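Local coordinates for protein endoglucanase (PDB 2E4T) that hydrolyses internal beta-1,4-glucosidic bonds in cellulose and xyloglucan, as the family 44 endoglucanase part of a larger clostridial polysaccharide-degrading enzyme, at residues N201-E206 and A244-T249; P230-F235 and W256-Y261; K264-S269 and K348-T353. All coordinates share one frame; numbering follows the deposited sequence.

Contact 1. Residues N201-E206 and A244-T249; sequences NVTAKE and APDWGT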
loop_
_atom_site.group_PDB
_atom_site.type_symbol
_atom_site.label_atom_id
_atom_site.label_comp_id
_atom_site.label_asym_id
_atom_site.label_seq_id
_atom_site.Cartn_x
_atom_site.Cartn_y
_atom_site.Cartn_z
ATOM N N ASN A 201 19.521 -9.854 14.423
ATOM C CA ASN A 201 18.143 -9.396 14.494
ATOM C C ASN A 201 18.140 -7.905 14.814
ATOM O O ASN A 201 18.768 -7.473 15.807
ATOM C CB ASN A 201 17.392 -10.162 15.600
ATOM C CG ASN A 201 17.271 -11.643 15.287
ATOM O OD1 ASN A 201 17.190 -12.045 14.140
ATOM N ND2 ASN A 201 17.270 -12.483 16.322
ATOM N N VAL A 202 17.403 -7.106 14.012
ATOM C CA VAL A 202 17.473 -5.666 14.179
ATOM C C VAL A 202 17.007 -5.233 15.550
ATOM O O VAL A 202 15.993 -5.729 16.103
ATOM C CB VAL A 202 16.669 -4.948 13.072
ATOM C CG1 VAL A 202 15.159 -5.152 13.236
ATOM C CG2 VAL A 202 17.061 -3.493 12.960
ATOM N N THR A 203 17.708 -4.271 16.146
ATOM C CA THR A 203 17.271 -3.667 17.390
ATOM C C THR A 203 16.361 -2.468 17.126
ATOM O O THR A 203 16.460 -1.797 16.076
ATOM C CB THR A 203 18.487 -3.260 18.265
ATOM O OG1 THR A 203 19.221 -2.262 17.569
ATOM C CG2 THR A 203 19.349 -4.452 18.626
ATOM N N ALA A 204 15.491 -2.201 18.086
ATOM C CA ALA A 204 14.704 -0.981 18.013
ATOM C C ALA A 204 15.619 0.267 17.940
ATOM O O ALA A 204 15.349 1.198 17.167
ATOM C CB ALA A 204 13.766 -0.909 19.215
ATOM N N LYS A 205 16.687 0.272 18.735
ATOM C CA LYS A 205 17.594 1.427 18.720
ATOM C C LYS A 205 18.252 1.594 17.341
ATOM O O LYS A 205 18.350 2.736 16.850
ATOM C CB LYS A 205 18.672 1.295 19.791
ATOM C CG LYS A 205 18.137 1.544 21.195
ATOM C CD LYS A 205 19.255 1.505 22.247
ATOM C CE LYS A 205 20.082 0.227 22.314
ATOM N NZ LYS A 205 19.263 -0.979 22.625
ATOM N N GLU A 206 18.718 0.516 16.715
ATOM C CA GLU A 206 19.350 0.661 15.413
ATOM C C GLU A 206 18.320 1.188 14.403
ATOM O O GLU A 206 18.642 2.037 13.563
ATOM C CB GLU A 206 19.918 -0.694 14.930
ATOM C CG GLU A 206 20.478 -0.628 13.512
ATOM C CD GLU A 206 21.054 -1.885 12.902
ATOM O OE1 GLU A 206 21.895 -2.554 13.528
ATOM O OE2 GLU A 206 20.568 -2.237 11.814
ATOM N N ALA A 244 12.286 -8.023 19.074
ATOM C CA ALA A 244 13.606 -7.407 18.889
ATOM C C ALA A 244 14.405 -7.560 20.177
ATOM O O ALA A 244 13.881 -7.468 21.290
ATOM C CB ALA A 244 13.455 -5.942 18.537
ATOM N N PRO A 245 15.736 -7.733 20.059
ATOM C CA PRO A 245 16.530 -8.069 21.253
ATOM C C PRO A 245 16.540 -7.031 22.345
ATOM O O PRO A 245 16.813 -7.387 23.505
ATOM C CB PRO A 245 17.943 -8.341 20.694
ATOM C CG PRO A 245 17.858 -8.450 19.273
ATOM C CD PRO A 245 16.528 -7.960 18.829
ATOM N N ASP A 246 16.304 -5.772 22.014
ATOM C CA ASP A 246 16.272 -4.682 22.991
ATOM C C ASP A 246 14.852 -4.227 23.329
ATOM O O ASP A 246 14.698 -3.224 24.036
ATOM C CB ASP A 246 17.119 -3.485 22.568
ATOM C CG ASP A 246 16.634 -2.859 21.259
ATOM O OD1 ASP A 246 15.796 -3.468 20.560
ATOM O OD2 ASP A 246 17.146 -1.723 20.963
ATOM N N TRP A 247 13.819 -4.977 22.889
ATOM C CA TRP A 247 12.459 -4.490 23.114
ATOM C C TRP A 247 12.061 -4.508 24.589
ATOM O O TRP A 247 11.261 -3.674 25.029
ATOM C CB TRP A 247 11.464 -5.239 22.216
ATOM C CG TRP A 247 10.076 -4.723 22.317
ATOM C CD1 TRP A 247 8.995 -5.461 22.694
ATOM C CD2 TRP A 247 9.585 -3.385 22.047
ATOM N NE1 TRP A 247 7.856 -4.677 22.671
ATOM C CE2 TRP A 247 8.205 -3.399 22.322
ATOM C CE3 TRP A 247 10.177 -2.185 21.614
ATOM C CZ2 TRP A 247 7.396 -2.262 22.208
ATOM C CZ3 TRP A 247 9.363 -1.049 21.499
ATOM C CH2 TRP A 247 8.006 -1.097 21.817
ATOM N N GLY A 248 12.648 -5.404 25.381
ATOM C CA GLY A 248 12.317 -5.444 26.818
ATOM C C GLY A 248 12.704 -4.170 27.532
ATOM O O GLY A 248 12.115 -3.843 28.573
ATOM N N THR A 249 13.754 -3.485 27.068
ATOM C CA THR A 249 14.160 -2.218 27.645
ATOM C C THR A 249 13.556 -1.056 26.880
ATOM O O THR A 249 12.919 -0.163 27.470
ATOM C CB THR A 249 15.685 -2.095 27.719
ATOM O OG1 THR A 249 16.273 -2.482 26.496
ATOM C CG2 THR A 249 16.208 -2.996 28.830
HETATM O O HOH W 1 17.969 -0.593 25.195
#

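Contact 2. Residues P230-F235 and W256-Y261; sequences PALYGF and WFIDYY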
loop_
_atom_site.group_PDB
_atom_site.type_symbol
_atom_site.label_atom_id
_atom_site.label_comp_id
_atom_site.label_asym_id
_atom_site.label_seq_id
_atom_site.Cartn_x
_atom_site.Cartn_y
_atom_site.Cartn_z
ATOM N N PRO A 230 7.974 2.136 9.021
ATOM C CA PRO A 230 9.152 1.298 8.806
ATOM C C PRO A 230 9.004 0.178 7.778
ATOM O O PRO A 230 9.905 -0.651 7.664
ATOM C CB PRO A 230 9.486 0.729 10.235
ATOM C CG PRO A 230 8.308 1.124 11.121
ATOM C CD PRO A 230 7.198 1.648 10.174
ATOM N N ALA A 231 7.857 0.139 7.057
ATOM C CA ALA A 231 7.621 -0.934 6.060
ATOM C C ALA A 231 7.615 -2.300 6.762
ATOM O O ALA A 231 8.198 -3.287 6.291
ATOM C CB ALA A 231 8.591 -0.882 4.895
ATOM N N LEU A 232 6.918 -2.353 7.908
ATOM C CA LEU A 232 6.887 -3.571 8.730
ATOM C C LEU A 232 6.130 -4.694 8.050
ATOM O O LEU A 232 5.055 -4.470 7.421
ATOM C CB LEU A 232 6.254 -3.256 10.094
ATOM C CG LEU A 232 6.974 -2.218 10.926
ATOM C CD1 LEU A 232 6.187 -1.972 12.208
ATOM C CD2 LEU A 232 8.413 -2.639 11.259
ATOM N N TYR A 233 6.606 -5.931 8.222
ATOM C CA TYR A 233 6.084 -7.004 7.406
ATOM C C TYR A 233 4.663 -7.451 7.812
ATOM O O TYR A 233 3.915 -8.014 6.983
ATOM C CB TYR A 233 7.012 -8.245 7.421
ATOM C CG TYR A 233 6.826 -9.170 8.599
ATOM C CD1 TYR A 233 5.939 -10.236 8.517
ATOM C CD2 TYR A 233 7.541 -8.990 9.759
ATOM C CE1 TYR A 233 5.745 -11.122 9.591
ATOM C CE2 TYR A 233 7.357 -9.851 10.842
ATOM C CZ TYR A 233 6.474 -10.907 10.737
ATOM O OH TYR A 233 6.252 -11.810 11.767
ATOM N N GLY A 234 4.324 -7.284 9.082
ATOM C CA GLY A 234 3.080 -7.860 9.585
ATOM C C GLY A 234 3.010 -7.653 11.085
ATOM O O GLY A 234 3.899 -7.043 11.700
ATOM N N PHE A 235 1.919 -8.172 11.663
ATOM C CA PHE A 235 1.530 -7.784 13.003
ATOM C C PHE A 235 2.631 -8.011 14.047
ATOM O O PHE A 235 2.791 -7.159 14.937
ATOM C CB PHE A 235 0.236 -8.521 13.405
ATOM C CG PHE A 235 -0.316 -7.974 14.670
ATOM C CD1 PHE A 235 -1.216 -6.907 14.644
ATOM C CD2 PHE A 235 0.134 -8.445 15.927
ATOM C CE1 PHE A 235 -1.681 -6.330 15.814
ATOM C CE2 PHE A 235 -0.298 -7.822 17.100
ATOM C CZ PHE A 235 -1.197 -6.778 17.007
ATOM N N TRP A 256 2.897 -1.064 22.113
ATOM C CA TRP A 256 3.426 -1.818 20.972
ATOM C C TRP A 256 4.519 -0.995 20.320
ATOM O O TRP A 256 4.643 0.245 20.561
ATOM C CB TRP A 256 2.372 -2.267 19.966
ATOM C CG TRP A 256 1.485 -1.255 19.319
ATOM C CD1 TRP A 256 1.218 0.059 19.695
ATOM C CD2 TRP A 256 0.627 -1.518 18.197
ATOM N NE1 TRP A 256 0.241 0.595 18.875
ATOM C CE2 TRP A 256 -0.124 -0.341 17.951
ATOM C CE3 TRP A 256 0.424 -2.648 17.396
ATOM C CZ2 TRP A 256 -1.073 -0.281 16.941
ATOM C CZ3 TRP A 256 -0.518 -2.586 16.404
ATOM C CH2 TRP A 256 -1.259 -1.406 16.177
ATOM N N PHE A 257 5.303 -1.647 19.473
ATOM C CA PHE A 257 6.394 -1.013 18.747
ATOM C C PHE A 257 5.900 0.152 17.896
ATOM O O PHE A 257 6.629 1.169 17.786
ATOM C CB PHE A 257 7.190 -2.031 17.918
ATOM C CG PHE A 257 8.263 -1.369 17.131
ATOM C CD1 PHE A 257 9.450 -0.975 17.720
ATOM C CD2 PHE A 257 8.064 -1.110 15.772
ATOM C CE1 PHE A 257 10.413 -0.265 16.999
ATOM C CE2 PHE A 257 9.020 -0.411 15.040
ATOM C CZ PHE A 257 10.205 0.013 15.649
ATOM N N ILE A 258 4.699 0.078 17.316
ATOM C CA ILE A 258 4.193 1.234 16.557
ATOM C C ILE A 258 4.283 2.509 17.363
ATOM O O ILE A 258 4.705 3.568 16.851
ATOM C CB ILE A 258 2.703 0.965 16.195
ATOM C CG1 ILE A 258 2.553 -0.239 15.239
ATOM C CG2 ILE A 258 2.044 2.218 15.648
ATOM C CD1 ILE A 258 3.172 -0.053 13.869
ATOM N N ASP A 259 3.884 2.464 18.657
ATOM C CA ASP A 259 3.923 3.691 19.481
ATOM C C ASP A 259 5.336 4.169 19.723
ATOM O O ASP A 259 5.603 5.384 19.725
ATOM C CB ASP A 259 3.263 3.414 20.835
ATOM C CG ASP A 259 1.746 3.242 20.728
ATOM O OD1 ASP A 259 1.160 3.651 19.710
ATOM O OD2 ASP A 259 1.168 2.737 21.738
ATOM N N TYR A 260 6.260 3.229 20.004
ATOM C CA TYR A 260 7.673 3.577 20.189
ATOM C C TYR A 260 8.216 4.265 18.925
ATOM O O TYR A 260 8.901 5.303 18.993
ATOM C CB TYR A 260 8.462 2.323 20.507
ATOM C CG TYR A 260 9.967 2.513 20.556
ATOM C CD1 TYR A 260 10.620 2.743 21.770
ATOM C CD2 TYR A 260 10.731 2.385 19.414
ATOM C CE1 TYR A 260 11.998 2.846 21.837
ATOM C CE2 TYR A 260 12.126 2.494 19.464
ATOM C CZ TYR A 260 12.747 2.709 20.684
ATOM O OH TYR A 260 14.135 2.751 20.701
ATOM N N TYR A 261 7.925 3.665 17.757
ATOM C CA TYR A 261 8.462 4.240 16.513
ATOM C C TYR A 261 7.948 5.642 16.305
ATOM O O TYR A 261 8.711 6.579 16.013
ATOM C CB TYR A 261 8.051 3.313 15.336
ATOM C CG TYR A 261 8.596 3.726 14.027
ATOM C CD1 TYR A 261 9.920 3.467 13.685
ATOM C CD2 TYR A 261 7.792 4.379 13.072
ATOM C CE1 TYR A 261 10.451 3.812 12.455
ATOM C CE2 TYR A 261 8.325 4.718 11.825
ATOM C CZ TYR A 261 9.606 4.411 11.500
ATOM O OH TYR A 261 10.051 4.715 10.226
#

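Contact 3. Residues K264-S269 and K348-T353; sequences KMKKAS and KYYPGT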
loop_
_atom_site.group_PDB
_atom_site.type_symbol
_atom_site.label_atom_id
_atom_site.label_comp_id
_atom_site.label_asym_id
_atom_site.label_seq_id
_atom_site.Cartn_x
_atom_site.Cartn_y
_atom_site.Cartn_z
ATOM N N LYS A 264 9.504 8.054 19.051
ATOM C CA LYS A 264 10.921 8.342 18.829
ATOM C C LYS A 264 11.144 9.169 17.559
ATOM O O LYS A 264 12.050 10.048 17.518
ATOM C CB LYS A 264 11.760 7.071 18.845
ATOM C CG LYS A 264 11.748 6.318 20.164
ATOM C CD LYS A 264 12.106 7.162 21.397
ATOM C CE LYS A 264 12.101 6.310 22.666
ATOM N NZ LYS A 264 12.269 7.177 23.899
ATOM N N MET A 265 10.362 8.902 16.502
ATOM C CA MET A 265 10.515 9.754 15.304
ATOM C C MET A 265 10.013 11.187 15.591
ATOM O O MET A 265 10.600 12.134 15.084
ATOM C CB MET A 265 9.772 9.143 14.108
ATOM C CG MET A 265 10.415 7.813 13.632
ATOM S SD MET A 265 12.156 7.901 13.202
ATOM C CE MET A 265 12.081 8.908 11.703
ATOM N N LYS A 266 8.966 11.336 16.403
ATOM C CA LYS A 266 8.511 12.680 16.780
ATOM C C LYS A 266 9.608 13.375 17.611
ATOM O O LYS A 266 9.901 14.546 17.386
ATOM C CB LYS A 266 7.210 12.618 17.568
ATOM C CG LYS A 266 6.762 14.042 17.954
ATOM C CD LYS A 266 5.355 14.211 18.335
ATOM C CE LYS A 266 5.001 15.718 18.354
ATOM N NZ LYS A 266 5.712 16.378 19.463
ATOM N N LYS A 267 10.198 12.659 18.578
ATOM C CA LYS A 267 11.229 13.252 19.422
ATOM C C LYS A 267 12.391 13.734 18.544
ATOM O O LYS A 267 12.928 14.835 18.735
ATOM C CB LYS A 267 11.701 12.217 20.461
ATOM C CG LYS A 267 12.887 12.578 21.336
ATOM C CD LYS A 267 13.270 11.479 22.343
ATOM C CE LYS A 267 14.289 11.977 23.339
ATOM N NZ LYS A 267 15.647 11.931 22.716
ATOM N N ALA A 268 12.843 12.863 17.612
ATOM C CA ALA A 268 13.939 13.235 16.757
ATOM C C ALA A 268 13.574 14.431 15.906
ATOM O O ALA A 268 14.425 15.324 15.645
ATOM C CB ALA A 268 14.357 12.071 15.861
ATOM N N SER A 269 12.341 14.481 15.370
ATOM C CA SER A 269 11.894 15.611 14.562
ATOM C C SER A 269 11.858 16.899 15.414
ATOM O O SER A 269 12.246 17.963 14.914
ATOM C CB SER A 269 10.489 15.307 14.038
ATOM O OG SER A 269 10.551 14.155 13.159
ATOM N N LYS A 348 -1.938 9.868 19.169
ATOM C CA LYS A 348 -1.356 9.969 20.494
ATOM C C LYS A 348 0.124 10.324 20.454
ATOM O O LYS A 348 0.603 11.050 21.333
ATOM C CB LYS A 348 -1.545 8.622 21.249
ATOM C CG LYS A 348 -2.990 8.365 21.722
ATOM C CD LYS A 348 -3.198 6.964 22.292
ATOM C CE LYS A 348 -4.595 6.882 22.929
ATOM N NZ LYS A 348 -5.019 5.488 23.102
ATOM N N TYR A 349 0.878 9.768 19.491
ATOM C CA TYR A 349 2.329 9.845 19.522
ATOM C C TYR A 349 2.967 10.687 18.416
ATOM O O TYR A 349 4.095 11.177 18.606
ATOM C CB TYR A 349 2.946 8.465 19.547
ATOM C CG TYR A 349 2.715 7.764 20.864
ATOM C CD1 TYR A 349 1.754 6.770 21.022
ATOM C CD2 TYR A 349 3.498 8.110 22.005
ATOM C CE1 TYR A 349 1.541 6.167 22.260
ATOM C CE2 TYR A 349 3.277 7.504 23.237
ATOM C CZ TYR A 349 2.323 6.501 23.344
ATOM O OH TYR A 349 2.152 5.926 24.564
ATOM N N TYR A 350 2.320 10.867 17.256
ATOM C CA TYR A 350 2.905 11.760 16.262
ATOM C C TYR A 350 1.803 12.309 15.363
ATOM O O TYR A 350 1.642 11.917 14.170
ATOM C CB TYR A 350 4.017 11.095 15.444
ATOM C CG TYR A 350 4.930 12.058 14.709
ATOM C CD1 TYR A 350 6.119 11.606 14.150
ATOM C CD2 TYR A 350 4.620 13.404 14.605
ATOM C CE1 TYR A 350 6.971 12.463 13.494
ATOM C CE2 TYR A 350 5.495 14.291 13.982
ATOM C CZ TYR A 350 6.664 13.833 13.406
ATOM O OH TYR A 350 7.533 14.681 12.754
ATOM N N PRO A 351 0.976 13.217 15.900
ATOM C CA PRO A 351 -0.159 13.738 15.138
ATOM C C PRO A 351 0.282 14.290 13.798
ATOM O O PRO A 351 1.348 14.905 13.668
ATOM C CB PRO A 351 -0.745 14.856 16.038
ATOM C CG PRO A 351 -0.274 14.566 17.371
ATOM C CD PRO A 351 1.021 13.754 17.269
ATOM N N GLY A 352 -0.566 14.086 12.775
ATOM C CA GLY A 352 -0.252 14.625 11.472
ATOM C C GLY A 352 0.513 13.645 10.565
ATOM O O GLY A 352 0.668 13.894 9.373
ATOM N N THR A 353 1.015 12.553 11.143
ATOM C CA THR A 353 1.638 11.500 10.348
ATOM C C THR A 353 0.556 10.794 9.524
ATOM O O THR A 353 -0.547 10.548 10.025
ATOM C CB THR A 353 2.370 10.527 11.284
ATOM O OG1 THR A 353 3.291 11.277 12.090
ATOM C CG2 THR A 353 3.132 9.451 10.539
#

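Contact 1. Residues N201-E206 and A244-T249
Asp246 turns its carboxylate onto Ala204 and Lys205, the first two residues of helix 204-221, the helix that leads into barrel strand 226-232. Its CB already has the Lys205 ammonium close by. CG then sits between the backbone N and the carbonyl carbon (chi1 61°), and the two oxygens beyond it share the work. OD1 accepts from Ala204 N at 2.8 Å through its syn lone pair, and the methyl CB of Ala204 lies 3.5 Å from the same OD1. OD2 is gripped twice: Lys205 N donates to its syn lone pair at 3.0 Å in a nearly straight bond (165°), while Lys205 NZ comes to the anti lone pair at 2.8 Å and makes a salt bridge. The lysine chain bends at its last two torsions to get there, and a water linking NZ to Thr249 OG1 carries the contact on to the second segment's helix. Thr203, the N-cap, lays its CB 3.4 Å from Asp246 OD2 and spends its OG1 on Glu206 N. Alongside, Pro245 CG rests 3.7 Å from Asn201 O, with Asn201 OD1 bonded to Ser191 outside the contact. Three amide N-H groups of the helix's first turn are thus met by side-chain oxygens, two of them from a single aspartate. Asp246 stands at the N-cap position of its own helix 247-250 yet makes no capping bond there; its buried charge faces the start of the other helix, where the helix dipole and the lysine would both be expected to stabilise the carboxylate.

Contact 2. Residues P230-F235 and W256-Y261
Pro230 and Tyr261 make the one clearly face-on ring contact between the two segments, a CH-pi interaction reached tip to tip. Pro230 CG stands 3.5 Å from the centroid of the tyrosine ring and only 7° off its normal, so it sits over the middle of the face, with CB and CD toward the CE1 and CE2 sides. The tyrosine hydroxyl OH passes 3.5 Å from Pro230 N, a proline nitrogen that has no proton to give. The peptide before Pro230 is cis.

The aliphatic contacts centre on Leu232. Its CD1 meets Ile258 CD1 at 3.9 Å and comes up to Phe257 CD2 at 4.1 Å, approaching that ring at its edge; Pro230 CG reaches the same edge at CE2, 4.3 Å away. Helix 235-240 adds Ala237 and Tyr238 against the leucine.

The third group is aromatic. Phe235 CE1 touches Trp256 CZ3 at 4.0 Å, the two side chains crossing at about a right angle. Within its own segment the indole carries Ile258 CB 3.5 Å above one face, toward the rim, and its NE1 is bonded to Ser345 of helix 338-349, with a weak second bond to Asp259 OD1.

The end of the strand, 230-232, and the first turns of the helix, 257-261, run nearly antiparallel (171°). Strand 226-232 and helix 257-272 are the outward strand and returning helix of a beta-alpha-beta crossover in the TIM barrel, since the next strand, 279-284, lies parallel beside the first. Every touching residue is buried, and the chemistry that joins strand to helix is carbon on carbon and carbon on ring, with the polar work left to partners at its margins.

Contact 3. Residues K264-S269 and K348-T353
Tyr350 and Lys266 both set CG anti to the backbone N (chi1 -162° and 180°), which lets the tyrosine ring lie against the backbone and first side-chain carbons of Lys266. The setting is the outer helical layer of the TIM barrel: helix 257-272 meets the end of helix 338-349, just where that chain turns toward strand 354-360. Lys266 CB stands over the ring, 3.8 Å from its centroid and 16° off the normal, a CH-pi contact, while Lys266 CA comes within 3.6 Å of Tyr350 CE1. Farther along the lysine, CD lies 3.3 Å from Tyr349 O, and the chain bends at its last torsion to take NZ away to a salt bridge with Asp270. At the far end of the ring, Tyr350 OH is 3.1 Å from Ser269 OG. That serine donates to Met265 O at 2.8 Å and is also bonded to Leu276 N, which helps fix its rotation. Tyr350 also opens a type II turn that runs to Thr353. Thr353 OG1 donates to Tyr350 O at 2.7 Å and sits 3.2 Å above the plane of the tyrosine ring, on the face opposite Lys266 CB.

Contacts 2 and 3 both use helix 257-272: contact 2 holds its first turn against barrel strand 226-232, and contact 3 joins its later part to the end of helix 338-349. Contact 2 is fully buried and apolar; the other two are partly buried, and only contact 1 has a charge pair across it. Contact 1, farthest out, is the one built on a salt bridge and helix-end hydrogen bonds, whereas contact 3 relies on a ring over a lysine's carbons. Contacts 1 and 2 touch, with Trp247 CH2 3.5 Å from Phe257 CA, and Asp259 packs on Tyr349 between contacts 2 and 3. Contacts 1 and 3 do not touch; their nearest atoms are about 7 Å apart.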